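Local coordinates for protein HP1028 (Helicobacter pylori, PDB 4INN) that probably binds, and may transport, small ligands as a member of the lipocalin family, built on an eight-stranded antiparallel beta-barrel, at residues Val34-Ile39 against Gly132-Thr137; Glu54-Asn59 against Glu172-Ile177; Gly110-Asn115 against Gly119-Val124; Val126-Asn131 against Trp152-Asp157. The protein carries 1 engineered substitution. All blocks are in the same frame, centred on the assembly; numbering follows the deposited sequence.

Contact 1: Val34-Ile39 against Gly132-Thr137; sequences VELPGI and GDLEFT
L36 and L134 meet through their branched ends. CD1 of L36 lies 3.6 Å from CD2 of L134 and 3.9 Å from CD1 of L134, so a single methyl sits against the fork of the other leucine, and the two side chains cross at about a right angle. L134 leaves its backbone toward segment 34-39, whereas L36 does not set out toward L134. L36 comes close through its first torsion instead: CG is anti to the backbone N (chi1 180°), which swings the branched end, and with it CD1, toward L134. The second point of touch lies between V34 and G132, where CG1 of V34 rests 3.8 Å from CA of G132, over a backbone that carries no side chain. G132 has a positive phi of 103°, a conformation that favours glycine. No hydrogen bond links the two segments. The 137 Å² they bury together comes almost wholly from these two apolar touches, and V34 and G132 are the closest CA pair at 5.9 Å.

What positions the pieces lies just outside. D133 takes the N-H of R154 on OD2 and gives its own N-H to N131 OD1, which fixes the chain leading into strand 134-139. L36 also packs on F55 and F62, and L134 on W152 and Q128. The residues leading into strand 38-41 fold over this end of the barrel and meet strand 134-139, which is not its sheet neighbour, and the leucine pair is buried among side chains of strands 51-58, 61-69, 120-128 and 147-154.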
loop_
_atom_site.group_PDB
_atom_site.type_symbol
_atom_site.label_atom_id
_atom_site.label_comp_id
_atom_site.label_asym_id
_atom_site.label_seq_id
_atom_site.Cartn_x
_atom_site.Cartn_y
_atom_site.Cartn_z
ATOM N N VAL A 34 -10.821 -15.444 1.789
ATOM C CA VAL A 34 -9.786 -14.439 1.569
ATOM C C VAL A 34 -10.220 -13.082 2.120
ATOM O O VAL A 34 -11.378 -12.704 2.056
ATOM C CB VAL A 34 -9.431 -14.231 0.074
ATOM C CG1 VAL A 34 -8.332 -15.183 -0.379
ATOM C CG2 VAL A 34 -10.659 -14.356 -0.793
ATOM N N GLU A 35 -9.251 -12.351 2.637
ATOM C CA GLU A 35 -9.475 -11.020 3.109
ATOM C C GLU A 35 -8.323 -10.137 2.637
ATOM O O GLU A 35 -7.304 -10.626 2.156
ATOM C CB GLU A 35 -9.624 -11.004 4.633
ATOM C CG GLU A 35 -8.557 -11.795 5.397
ATOM C CD GLU A 35 -8.219 -11.176 6.763
ATOM O OE1 GLU A 35 -9.147 -10.705 7.474
ATOM O OE2 GLU A 35 -7.010 -11.142 7.114
ATOM N N LEU A 36 -8.522 -8.826 2.730
ATOM C CA LEU A 36 -7.528 -7.887 2.250
ATOM C C LEU A 36 -6.409 -7.738 3.290
ATOM O O LEU A 36 -5.242 -7.756 2.922
ATOM C CB LEU A 36 -8.192 -6.562 1.832
ATOM C CG LEU A 36 -7.307 -5.435 1.300
ATOM C CD1 LEU A 36 -6.664 -5.907 0.022
ATOM C CD2 LEU A 36 -8.064 -4.135 1.053
ATOM N N PRO A 37 -6.739 -7.632 4.587
ATOM C CA PRO A 37 -5.587 -7.472 5.483
ATOM C C PRO A 37 -4.563 -8.594 5.338
ATOM O O PRO A 37 -4.911 -9.766 5.275
ATOM C CB PRO A 37 -6.214 -7.457 6.895
ATOM C CG PRO A 37 -7.585 -6.900 6.686
ATOM C CD PRO A 37 -8.019 -7.388 5.303
ATOM N N GLY A 38 -3.303 -8.207 5.295
ATOM C CA GLY A 38 -2.243 -9.082 4.912
ATOM C C GLY A 38 -1.045 -8.300 4.401
ATOM O O GLY A 38 -1.050 -7.093 4.332
ATOM N N ILE A 39 0.002 -9.027 4.079
ATOM C CA ILE A 39 1.186 -8.467 3.530
ATOM C C ILE A 39 1.308 -8.915 2.050
ATOM O O ILE A 39 0.994 -10.075 1.680
ATOM C CB ILE A 39 2.353 -8.865 4.400
ATOM C CG1 ILE A 39 2.218 -8.132 5.727
ATOM C CG2 ILE A 39 3.646 -8.451 3.746
ATOM C CD1 ILE A 39 3.201 -8.536 6.813
ATOM N N GLY A 132 -5.620 -14.842 -3.071
ATOM C CA GLY A 132 -5.366 -13.681 -2.227
ATOM C C GLY A 132 -4.661 -12.530 -2.929
ATOM O O GLY A 132 -4.612 -11.447 -2.392
ATOM N N ASP A 133 -4.119 -12.767 -4.123
ATOM C CA ASP A 133 -3.312 -11.762 -4.835
ATOM C C ASP A 133 -4.197 -10.599 -5.219
ATOM O O ASP A 133 -5.397 -10.763 -5.322
ATOM C CB ASP A 133 -2.682 -12.345 -6.093
ATOM C CG ASP A 133 -1.459 -13.210 -5.804
ATOM O OD1 ASP A 133 -0.755 -13.604 -6.791
ATOM O OD2 ASP A 133 -1.181 -13.491 -4.608
ATOM N N LEU A 134 -3.609 -9.420 -5.393
ATOM C CA LEU A 134 -4.383 -8.249 -5.721
ATOM C C LEU A 134 -4.098 -7.830 -7.134
ATOM O O LEU A 134 -2.967 -7.923 -7.605
ATOM C CB LEU A 134 -4.062 -7.077 -4.798
ATOM C CG LEU A 134 -4.082 -7.271 -3.288
ATOM C CD1 LEU A 134 -3.836 -5.912 -2.633
ATOM C CD2 LEU A 134 -5.368 -7.872 -2.744
ATOM N N GLU A 135 -5.149 -7.388 -7.806
ATOM C CA GLU A 135 -5.036 -6.598 -9.012
ATOM C C GLU A 135 -5.267 -5.164 -8.579
ATOM O O GLU A 135 -6.387 -4.794 -8.269
ATOM C CB GLU A 135 -6.065 -7.013 -10.045
ATOM C CG GLU A 135 -6.070 -8.502 -10.303
ATOM C CD GLU A 135 -6.646 -8.830 -11.660
ATOM O OE1 GLU A 135 -7.868 -8.607 -11.897
ATOM O OE2 GLU A 135 -5.849 -9.294 -12.506
ATOM N N PHE A 136 -4.196 -4.376 -8.560
ATOM C CA PHE A 136 -4.181 -3.077 -7.912
ATOM C C PHE A 136 -4.150 -1.995 -8.984
ATOM O O PHE A 136 -3.151 -1.868 -9.714
ATOM C CB PHE A 136 -2.942 -3.005 -7.024
ATOM C CG PHE A 136 -2.751 -1.700 -6.345
ATOM C CD1 PHE A 136 -3.156 -1.528 -5.044
ATOM C CD2 PHE A 136 -2.121 -0.640 -6.997
ATOM C CE1 PHE A 136 -2.975 -0.324 -4.403
ATOM C CE2 PHE A 136 -1.935 0.574 -6.352
ATOM C CZ PHE A 136 -2.363 0.725 -5.059
ATOM N N THR A 137 -5.237 -1.242 -9.095
ATOM C CA THR A 137 -5.415 -0.311 -10.194
ATOM C C THR A 137 -5.185 1.101 -9.739
ATOM O O THR A 137 -5.953 1.636 -8.965
ATOM C CB THR A 137 -6.832 -0.386 -10.826
ATOM O OG1 THR A 137 -7.075 -1.695 -11.382
ATOM C CG2 THR A 137 -6.998 0.705 -11.951
#

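Contact 2: Glu54-Asn59 against Glu172-Ile177; sequences EFFEHN and EVLKTI
A short C-terminal helix, 170-174, packs here against strand 51-58 of the beta-barrel, recalling the helix that packs on the barrel wall in lipocalins. The contact is apolar and aromatic, with no hydrogen bond across it. F56 and H58 on the strand and V173 and L174 on the helix all leave the backbone toward the other segment, yet the backbones stay well apart: the closest CA pair, H58 and L174, is 8.7 Å apart. F56 bridges both helix residues. Its CE2 is 4.0 Å from CG1 of V173. The same ring presents its edge to L174, where CE1 of F56 lies 3.6 Å from CD2 of L174. A chi1 of 66° sets CG of F56 between the backbone N and the carbonyl carbon, turning the ring toward the helix. Further back, E54 forms a salt bridge with R167, a second tie between this strand and the C-terminal part of the chain. L174 CD2 serves two aromatic rings: besides the F56 edge, it makes a CH-pi contact over one face of H58, 3.9 Å from the ring centroid and 17° off its normal, while CG of N59 lies over the opposite face.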
loop_
_atom_site.group_PDB
_atom_site.type_symbol
_atom_site.label_atom_id
_atom_site.label_comp_id
_atom_site.label_asym_id
_atom_site.label_seq_id
_atom_site.Cartn_x
_atom_site.Cartn_y
_atom_site.Cartn_z
ATOM N N GLU A 54 1.816 -3.674 3.987
ATOM C CA GLU A 54 0.735 -4.255 4.769
ATOM C C GLU A 54 -0.577 -3.505 4.683
ATOM O O GLU A 54 -0.624 -2.326 4.969
ATOM C CB GLU A 54 1.116 -4.345 6.246
ATOM C CG GLU A 54 -0.004 -4.926 7.118
ATOM C CD GLU A 54 0.465 -5.422 8.470
ATOM O OE1 GLU A 54 1.647 -5.180 8.835
ATOM O OE2 GLU A 54 -0.346 -6.063 9.183
ATOM N N PHE A 55 -1.648 -4.215 4.348
ATOM C CA PHE A 55 -3.002 -3.652 4.366
ATOM C C PHE A 55 -3.633 -3.947 5.738
ATOM O O PHE A 55 -3.425 -5.031 6.280
ATOM C CB PHE A 55 -3.878 -4.251 3.253
ATOM C CG PHE A 55 -3.643 -3.677 1.891
ATOM C CD1 PHE A 55 -4.550 -2.800 1.326
ATOM C CD2 PHE A 55 -2.563 -4.072 1.129
ATOM C CE1 PHE A 55 -4.377 -2.281 0.051
ATOM C CE2 PHE A 55 -2.365 -3.559 -0.141
ATOM C CZ PHE A 55 -3.284 -2.665 -0.686
ATOM N N PHE A 56 -4.402 -3.007 6.281
ATOM C CA PHE A 56 -5.166 -3.236 7.522
ATOM C C PHE A 56 -6.503 -2.486 7.501
ATOM O O PHE A 56 -6.636 -1.559 6.705
ATOM C CB PHE A 56 -4.327 -2.835 8.754
ATOM C CG PHE A 56 -4.010 -1.352 8.850
ATOM C CD1 PHE A 56 -4.721 -0.532 9.687
ATOM C CD2 PHE A 56 -2.963 -0.795 8.130
ATOM C CE1 PHE A 56 -4.408 0.833 9.785
ATOM C CE2 PHE A 56 -2.652 0.566 8.214
ATOM C CZ PHE A 56 -3.366 1.379 9.058
ATOM N N GLU A 57 -7.499 -2.900 8.307
ATOM C CA GLU A 57 -8.770 -2.119 8.405
ATOM C C GLU A 57 -8.822 -1.257 9.639
ATOM O O GLU A 57 -8.218 -1.558 10.640
ATOM C CB GLU A 57 -10.067 -2.972 8.289
ATOM C CG GLU A 57 -10.614 -3.662 9.542
ATOM C CD GLU A 57 -11.220 -2.758 10.659
ATOM O OE1 GLU A 57 -12.155 -1.935 10.427
ATOM O OE2 GLU A 57 -10.773 -2.915 11.838
ATOM N N HIS A 58 -9.568 -0.177 9.556
ATOM C CA HIS A 58 -9.798 0.674 10.706
ATOM C C HIS A 58 -11.051 1.490 10.448
ATOM O O HIS A 58 -11.177 2.109 9.396
ATOM C CB HIS A 58 -8.592 1.582 10.922
ATOM C CG HIS A 58 -8.841 2.717 11.869
ATOM N ND1 HIS A 58 -8.779 2.571 13.241
ATOM C CD2 HIS A 58 -9.135 4.019 11.639
ATOM C CE1 HIS A 58 -9.052 3.731 13.815
ATOM N NE2 HIS A 58 -9.263 4.625 12.865
ATOM N N ASN A 59 -11.975 1.474 11.406
ATOM C CA ASN A 59 -13.260 2.151 11.288
ATOM C C ASN A 59 -13.974 1.752 10.006
ATOM O O ASN A 59 -14.605 2.580 9.339
ATOM C CB ASN A 59 -13.086 3.665 11.405
ATOM C CG ASN A 59 -12.565 4.093 12.782
ATOM O OD1 ASN A 59 -12.011 5.187 12.956
ATOM N ND2 ASN A 59 -12.741 3.228 13.767
ATOM N N GLU A 172 0.414 3.302 16.248
ATOM C CA GLU A 172 1.438 4.269 15.913
ATOM C C GLU A 172 1.363 4.605 14.431
ATOM O O GLU A 172 1.440 5.767 14.054
ATOM C CB GLU A 172 2.774 3.656 16.267
ATOM C CG GLU A 172 3.957 4.585 16.388
ATOM C CD GLU A 172 5.243 3.814 16.754
ATOM O OE1 GLU A 172 6.312 4.154 16.171
ATOM O OE2 GLU A 172 5.185 2.870 17.589
ATOM N N VAL A 173 1.180 3.582 13.599
ATOM C CA VAL A 173 0.966 3.746 12.150
ATOM C C VAL A 173 -0.278 4.567 11.844
ATOM O O VAL A 173 -0.274 5.379 10.935
ATOM C CB VAL A 173 0.841 2.374 11.436
ATOM C CG1 VAL A 173 0.380 2.533 9.996
ATOM C CG2 VAL A 173 2.157 1.638 11.462
ATOM N N LEU A 174 -1.356 4.352 12.575
ATOM C CA LEU A 174 -2.554 5.221 12.455
ATOM C C LEU A 174 -2.334 6.724 12.732
ATOM O O LEU A 174 -2.907 7.542 12.037
ATOM C CB LEU A 174 -3.662 4.719 13.367
ATOM C CG LEU A 174 -4.347 3.454 12.874
ATOM C CD1 LEU A 174 -5.112 2.781 14.022
ATOM C CD2 LEU A 174 -5.232 3.797 11.675
ATOM N N LYS A 175 -1.518 7.086 13.724
ATOM C CA LYS A 175 -1.232 8.512 14.018
ATOM C C LYS A 175 -0.602 9.203 12.813
ATOM O O LYS A 175 -0.558 10.418 12.700
ATOM C CB LYS A 175 -0.306 8.674 15.229
ATOM C CG LYS A 175 -0.883 8.207 16.566
ATOM C CD LYS A 175 -0.015 8.656 17.749
ATOM C CE LYS A 175 0.353 7.516 18.706
ATOM N NZ LYS A 175 -0.847 6.823 19.280
ATOM N N THR A 176 -0.144 8.385 11.892
ATOM C CA THR A 176 0.566 8.791 10.693
ATOM C C THR A 176 -0.368 9.332 9.585
ATOM O O THR A 176 0.103 9.850 8.577
ATOM C CB THR A 176 1.384 7.553 10.254
ATOM O OG1 THR A 176 2.787 7.789 10.434
ATOM C CG2 THR A 176 1.064 7.117 8.876
ATOM N N ILE A 177 -1.681 9.203 9.761
ATOM C CA ILE A 177 -2.647 9.857 8.880
ATOM C C ILE A 177 -2.774 11.313 9.356
ATOM O O ILE A 177 -3.499 11.616 10.318
ATOM C CB ILE A 177 -4.048 9.196 8.919
ATOM C CG1 ILE A 177 -3.971 7.687 8.643
ATOM C CG2 ILE A 177 -4.958 9.862 7.898
ATOM C CD1 ILE A 177 -5.089 6.892 9.286
#

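Contact 3: Gly110-Asn115 against Gly119-Val124; sequences GGKAYN and GKTYYV
With CG of N115 opposite its backbone N (chi1 -179°) and the Y122 ring beside its own N (chi1 -63°), CE2 of Y122 comes to 3.8 Å from CB of N115. The edge of the same ring faces the A113 carbonyl. On the other side of the sheet Y114 lies along the strand, and its ring edge reaches the hairpin end, with CE1 of Y114 3.3 Å from O of G119 and the hydroxyl of T121 near the ring plane.

The frame beneath is a ladder of backbone bonds. A113 and Y122 form a hydrogen-bonded pair, with A113 N to Y122 O and Y122 N to A113 O both 2.8 Å. G111 and V124 repeat this pattern two residues away on each strand, V124 N giving the shorter bond to G111 O, also 2.8 Å. The non-hydrogen-bonded pair K112–Y123 falls between them, and Y114–T121 follows A113–Y122 toward the turn. Beside the ladder, CG2 of V124 sits 3.4 Å from CB of A113, and the bent K112 chain runs alongside Y123, with CE of K112 3.7 Å from CE1 of Y123. At the turn, G119 N closes on N115 O at 2.8 Å, with G119 at a positive phi.

Polar ends find partners outside: Y122 OH bonds to D118 and Y114 OH to D78. Y122 also lines the pocket holding a polyether probably taken from the crystallisation liquor, and its ring meets Y140 edge-to-face. This is a beta-hairpin of adjacent antiparallel strands, the unit from which the up-and-down barrel of lipocalins is built.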
loop_
_atom_site.group_PDB
_atom_site.type_symbol
_atom_site.label_atom_id
_atom_site.label_comp_id
_atom_site.label_asym_id
_atom_site.label_seq_id
_atom_site.Cartn_x
_atom_site.Cartn_y
_atom_site.Cartn_z
ATOM N N GLY A 110 -12.548 3.527 -3.911
ATOM C CA GLY A 110 -12.536 4.784 -3.204
ATOM C C GLY A 110 -11.241 5.159 -2.543
ATOM O O GLY A 110 -11.176 6.144 -1.821
ATOM N N GLY A 111 -10.191 4.395 -2.797
ATOM C CA GLY A 111 -8.928 4.607 -2.113
ATOM C C GLY A 111 -8.095 5.716 -2.732
ATOM O O GLY A 111 -8.307 6.106 -3.882
ATOM N N LYS A 112 -7.142 6.222 -1.960
ATOM C CA LYS A 112 -6.192 7.200 -2.450
ATOM C C LYS A 112 -4.790 6.831 -1.988
ATOM O O LYS A 112 -4.551 6.625 -0.803
ATOM C CB LYS A 112 -6.575 8.564 -1.944
ATOM C CG LYS A 112 -7.967 8.987 -2.360
ATOM C CD LYS A 112 -8.050 10.509 -2.391
ATOM C CE LYS A 112 -7.395 11.094 -3.647
ATOM N NZ LYS A 112 -7.034 12.537 -3.498
ATOM N N ALA A 113 -3.873 6.719 -2.941
ATOM C CA ALA A 113 -2.505 6.346 -2.659
ATOM C C ALA A 113 -1.521 7.498 -2.877
ATOM O O ALA A 113 -1.384 8.009 -3.992
ATOM C CB ALA A 113 -2.110 5.166 -3.501
ATOM N N TYR A 114 -0.812 7.886 -1.821
ATOM C CA TYR A 114 0.333 8.760 -2.001
ATOM C C TYR A 114 1.488 7.953 -2.550
ATOM O O TYR A 114 1.695 6.823 -2.138
ATOM C CB TYR A 114 0.729 9.449 -0.686
ATOM C CG TYR A 114 1.971 10.310 -0.809
ATOM C CD1 TYR A 114 1.954 11.528 -1.520
ATOM C CD2 TYR A 114 3.175 9.902 -0.233
ATOM C CE1 TYR A 114 3.105 12.307 -1.630
ATOM C CE2 TYR A 114 4.319 10.675 -0.345
ATOM C CZ TYR A 114 4.290 11.874 -1.037
ATOM O OH TYR A 114 5.462 12.614 -1.117
ATOM N N ASN A 115 2.251 8.539 -3.467
ATOM C CA ASN A 115 3.426 7.872 -4.040
ATOM C C ASN A 115 4.743 8.605 -3.744
ATOM O O ASN A 115 4.989 9.679 -4.267
ATOM C CB ASN A 115 3.243 7.753 -5.536
ATOM C CG ASN A 115 4.395 7.053 -6.199
ATOM O OD1 ASN A 115 5.021 6.191 -5.609
ATOM N ND2 ASN A 115 4.675 7.411 -7.436
ATOM N N GLY A 119 5.604 12.178 -5.344
ATOM C CA GLY A 119 4.904 13.178 -4.535
ATOM C C GLY A 119 3.444 13.363 -4.874
ATOM O O GLY A 119 2.767 14.252 -4.311
ATOM N N LYS A 120 2.943 12.519 -5.772
ATOM C CA LYS A 120 1.561 12.602 -6.251
ATOM C C LYS A 120 0.657 11.567 -5.605
ATOM O O LYS A 120 1.112 10.498 -5.196
ATOM C CB LYS A 120 1.513 12.434 -7.770
ATOM C CG LYS A 120 2.011 13.633 -8.563
ATOM C CD LYS A 120 2.185 13.226 -10.015
ATOM C CE LYS A 120 2.744 14.355 -10.873
ATOM N NZ LYS A 120 3.408 13.809 -12.096
ATOM N N THR A 121 -0.623 11.913 -5.532
ATOM C CA THR A 121 -1.655 11.088 -4.947
ATOM C C THR A 121 -2.498 10.539 -6.108
ATOM O O THR A 121 -2.783 11.248 -7.073
ATOM C CB THR A 121 -2.489 11.915 -3.930
ATOM O OG1 THR A 121 -1.675 12.237 -2.793
ATOM C CG2 THR A 121 -3.704 11.138 -3.406
ATOM N N TYR A 122 -2.854 9.260 -6.039
ATOM C CA TYR A 122 -3.576 8.611 -7.121
ATOM C C TYR A 122 -4.807 7.960 -6.549
ATOM O O TYR A 122 -4.773 7.497 -5.434
ATOM C CB TYR A 122 -2.748 7.498 -7.741
ATOM C CG TYR A 122 -1.490 7.938 -8.391
ATOM C CD1 TYR A 122 -1.359 7.935 -9.771
ATOM C CD2 TYR A 122 -0.400 8.345 -7.623
ATOM C CE1 TYR A 122 -0.187 8.338 -10.370
ATOM C CE2 TYR A 122 0.782 8.745 -8.224
ATOM C CZ TYR A 122 0.875 8.741 -9.586
ATOM O OH TYR A 122 2.051 9.121 -10.156
ATOM N N TYR A 123 -5.878 7.885 -7.332
ATOM C CA TYR A 123 -7.055 7.143 -6.934
ATOM C C TYR A 123 -6.768 5.660 -7.124
ATOM O O TYR A 123 -6.138 5.280 -8.098
ATOM C CB TYR A 123 -8.249 7.555 -7.775
ATOM C CG TYR A 123 -8.594 9.008 -7.665
ATOM C CD1 TYR A 123 -9.425 9.468 -6.629
ATOM C CD2 TYR A 123 -8.112 9.941 -8.596
ATOM C CE1 TYR A 123 -9.755 10.815 -6.521
ATOM C CE2 TYR A 123 -8.456 11.280 -8.507
ATOM C CZ TYR A 123 -9.272 11.707 -7.459
ATOM O OH TYR A 123 -9.628 13.033 -7.339
ATOM N N VAL A 124 -7.219 4.839 -6.179
ATOM C CA VAL A 124 -6.920 3.414 -6.181
ATOM C C VAL A 124 -8.199 2.588 -6.058
ATOM O O VAL A 124 -9.082 2.916 -5.231
ATOM C CB VAL A 124 -5.938 3.062 -5.029
ATOM C CG1 VAL A 124 -5.825 1.558 -4.820
ATOM C CG2 VAL A 124 -4.544 3.646 -5.317
#

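Contact 4: Val126-Asn131 against Trp152-Asp157; sequences VAQNSN and WKRLSD
R154 brings its guanidinium end to the amide of Q128, NH1 of R154 lying 3.9 Å from NE2 of Q128. The two side chains cross at a slant with their flat groups turned 37° apart. R154 gets there on a long, straight chain: chi1 of -158° turns CG away from the backbone N, and the chain stays stretched as far as NE. Q128 is likewise extended beyond CG. A looser touch comes from the turn, where O of N131 is 4.4 Å from CD of R154. No hydrogen bond joins the two segments, and their 89 Å² of shared buried surface is small.

Both groups find their partners close by. NE2 of Q128 bonds to O of G132, just past its own segment, and to O of E35; NH2 of R154 bonds to O of P37. An amide NE2 and a guanidinium NH1 are both donors without an available acceptor lone pair, so they cannot bond each other. Each side chain is instead satisfied by a carbonyl of the N-terminal segment, E35 O for Q128 and P37 O for R154, which probably explains why they lie close, and the guanidinium charge would probably polarise those peptide groups.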
loop_
_atom_site.group_PDB
_atom_site.type_symbol
_atom_site.label_atom_id
_atom_site.label_comp_id
_atom_site.label_asym_id
_atom_site.label_seq_id
_atom_site.Cartn_x
_atom_site.Cartn_y
_atom_site.Cartn_z
ATOM N N VAL A 126 -9.181 -1.920 -6.069
ATOM C CA VAL A 126 -8.566 -3.206 -5.905
ATOM C C VAL A 126 -9.601 -4.320 -6.088
ATOM O O VAL A 126 -10.715 -4.246 -5.572
ATOM C CB VAL A 126 -7.897 -3.367 -4.510
ATOM C CG1 VAL A 126 -7.309 -4.766 -4.379
ATOM C CG2 VAL A 126 -6.793 -2.343 -4.295
ATOM N N ALA A 127 -9.184 -5.337 -6.839
ATOM C CA ALA A 127 -9.912 -6.588 -6.981
ATOM C C ALA A 127 -8.985 -7.682 -6.438
ATOM O O ALA A 127 -7.823 -7.729 -6.810
ATOM C CB ALA A 127 -10.236 -6.832 -8.457
ATOM N N GLN A 128 -9.473 -8.556 -5.573
ATOM C CA GLN A 128 -8.629 -9.610 -5.017
ATOM C C GLN A 128 -8.939 -10.984 -5.630
ATOM O O GLN A 128 -10.100 -11.345 -5.780
ATOM C CB GLN A 128 -8.827 -9.675 -3.517
ATOM C CG GLN A 128 -7.963 -10.741 -2.849
ATOM C CD GLN A 128 -7.850 -10.574 -1.358
ATOM O OE1 GLN A 128 -8.789 -10.187 -0.682
ATOM N NE2 GLN A 128 -6.683 -10.882 -0.837
ATOM N N ASN A 129 -7.898 -11.753 -5.956
ATOM C CA ASN A 129 -8.052 -13.090 -6.528
ATOM C C ASN A 129 -8.304 -14.096 -5.442
ATOM O O ASN A 129 -8.223 -13.783 -4.260
ATOM C CB ASN A 129 -6.815 -13.531 -7.299
ATOM C CG ASN A 129 -6.423 -12.573 -8.422
ATOM O OD1 ASN A 129 -5.258 -12.547 -8.831
ATOM N ND2 ASN A 129 -7.371 -11.802 -8.928
ATOM N N SER A 130 -8.623 -15.320 -5.840
ATOM C CA SER A 130 -9.016 -16.351 -4.872
ATOM C C SER A 130 -7.805 -16.890 -4.109
ATOM O O SER A 130 -7.952 -17.302 -2.984
ATOM C CB SER A 130 -9.830 -17.475 -5.551
ATOM O OG SER A 130 -8.977 -18.357 -6.263
ATOM N N ASN A 131 -6.613 -16.850 -4.696
ATOM C CA ASN A 131 -5.367 -17.127 -3.933
ATOM C C ASN A 131 -4.888 -15.964 -3.022
ATOM O O ASN A 131 -3.869 -16.098 -2.304
ATOM C CB ASN A 131 -4.226 -17.525 -4.866
ATOM C CG ASN A 131 -3.726 -16.366 -5.705
ATOM O OD1 ASN A 131 -4.416 -15.378 -5.895
ATOM N ND2 ASN A 131 -2.526 -16.496 -6.226
ATOM N N TRP A 152 -0.059 -7.543 -7.196
ATOM C CA TRP A 152 0.626 -7.571 -5.908
ATOM C C TRP A 152 0.405 -8.954 -5.288
ATOM O O TRP A 152 -0.745 -9.314 -5.030
ATOM C CB TRP A 152 0.010 -6.509 -4.993
ATOM C CG TRP A 152 0.350 -5.111 -5.373
ATOM C CD1 TRP A 152 0.800 -4.686 -6.569
ATOM C CD2 TRP A 152 0.251 -3.954 -4.549
ATOM N NE1 TRP A 152 1.023 -3.342 -6.551
ATOM C CE2 TRP A 152 0.686 -2.858 -5.321
ATOM C CE3 TRP A 152 -0.137 -3.739 -3.220
ATOM C CZ2 TRP A 152 0.742 -1.557 -4.827
ATOM C CZ3 TRP A 152 -0.086 -2.441 -2.716
ATOM C CH2 TRP A 152 0.358 -1.360 -3.524
ATOM N N LYS A 153 1.482 -9.723 -5.091
ATOM C CA LYS A 153 1.361 -11.073 -4.584
ATOM C C LYS A 153 1.113 -11.056 -3.097
ATOM O O LYS A 153 1.800 -10.362 -2.365
ATOM C CB LYS A 153 2.639 -11.897 -4.807
ATOM C CG LYS A 153 2.696 -12.697 -6.103
ATOM C CD LYS A 153 3.739 -12.128 -7.072
ATOM C CE LYS A 153 5.156 -12.602 -6.734
ATOM N NZ LYS A 153 6.155 -11.508 -6.455
ATOM N N ARG A 154 0.170 -11.875 -2.646
ATOM C CA ARG A 154 -0.007 -12.100 -1.237
ATOM C C ARG A 154 1.068 -13.013 -0.684
ATOM O O ARG A 154 1.377 -14.029 -1.278
ATOM C CB ARG A 154 -1.361 -12.713 -0.950
ATOM C CG ARG A 154 -1.735 -12.428 0.482
ATOM C CD ARG A 154 -2.859 -13.280 0.930
ATOM N NE ARG A 154 -3.001 -13.181 2.372
ATOM C CZ ARG A 154 -3.724 -12.278 3.003
ATOM N NH1 ARG A 154 -4.378 -11.335 2.334
ATOM N NH2 ARG A 154 -3.775 -12.311 4.317
ATOM N N LEU A 155 1.630 -12.661 0.462
ATOM C CA LEU A 155 2.561 -13.537 1.147
ATOM C C LEU A 155 1.847 -14.393 2.176
ATOM O O LEU A 155 0.909 -13.955 2.841
ATOM C CB LEU A 155 3.610 -12.722 1.865
ATOM C CG LEU A 155 4.854 -12.368 1.076
ATOM C CD1 LEU A 155 4.565 -11.872 -0.302
ATOM C CD2 LEU A 155 5.630 -11.348 1.898
ATOM N N SER A 156 2.279 -15.630 2.277
ATOM C CA SER A 156 1.819 -16.529 3.313
ATOM C C SER A 156 2.563 -16.183 4.613
ATOM O O SER A 156 3.590 -15.502 4.581
ATOM C CB SER A 156 2.136 -17.966 2.905
ATOM O OG SER A 156 3.547 -18.148 2.893
ATOM N N ASP A 157 2.073 -16.704 5.730
ATOM C CA ASP A 157 2.716 -16.519 7.029
ATOM C C ASP A 157 4.102 -17.126 7.072
ATOM O O ASP A 157 4.959 -16.669 7.829
ATOM C CB ASP A 157 1.857 -17.098 8.153
ATOM C CG ASP A 157 0.477 -16.423 8.242
ATOM O OD1 ASP A 157 0.095 -15.666 7.319
ATOM O OD2 ASP A 157 -0.245 -16.650 9.230
#

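All four contacts draw on one closed antiparallel barrel of eight strands. Contacts 1 and 4 are practically one region, with centres about 4 Å apart; in chain order they interleave: 34-39, 126-131, 132-137, 152-157. Contact 3 lies on the other side of the chain's centre, about 20 Å from contact 4 between centres, although both use strand 120-128. Contact 2, about 16 Å from contact 1 between centres, adds the C-terminal helix, and G38 O meets F55 N where their neighbouring strands pair. F136 against V124 links contacts 1 and 3. Both chain termini are thus packed onto the barrel; contact 2 comes nearer the pocket-bearing hairpin, nearest atoms about 6 Å apart without touching.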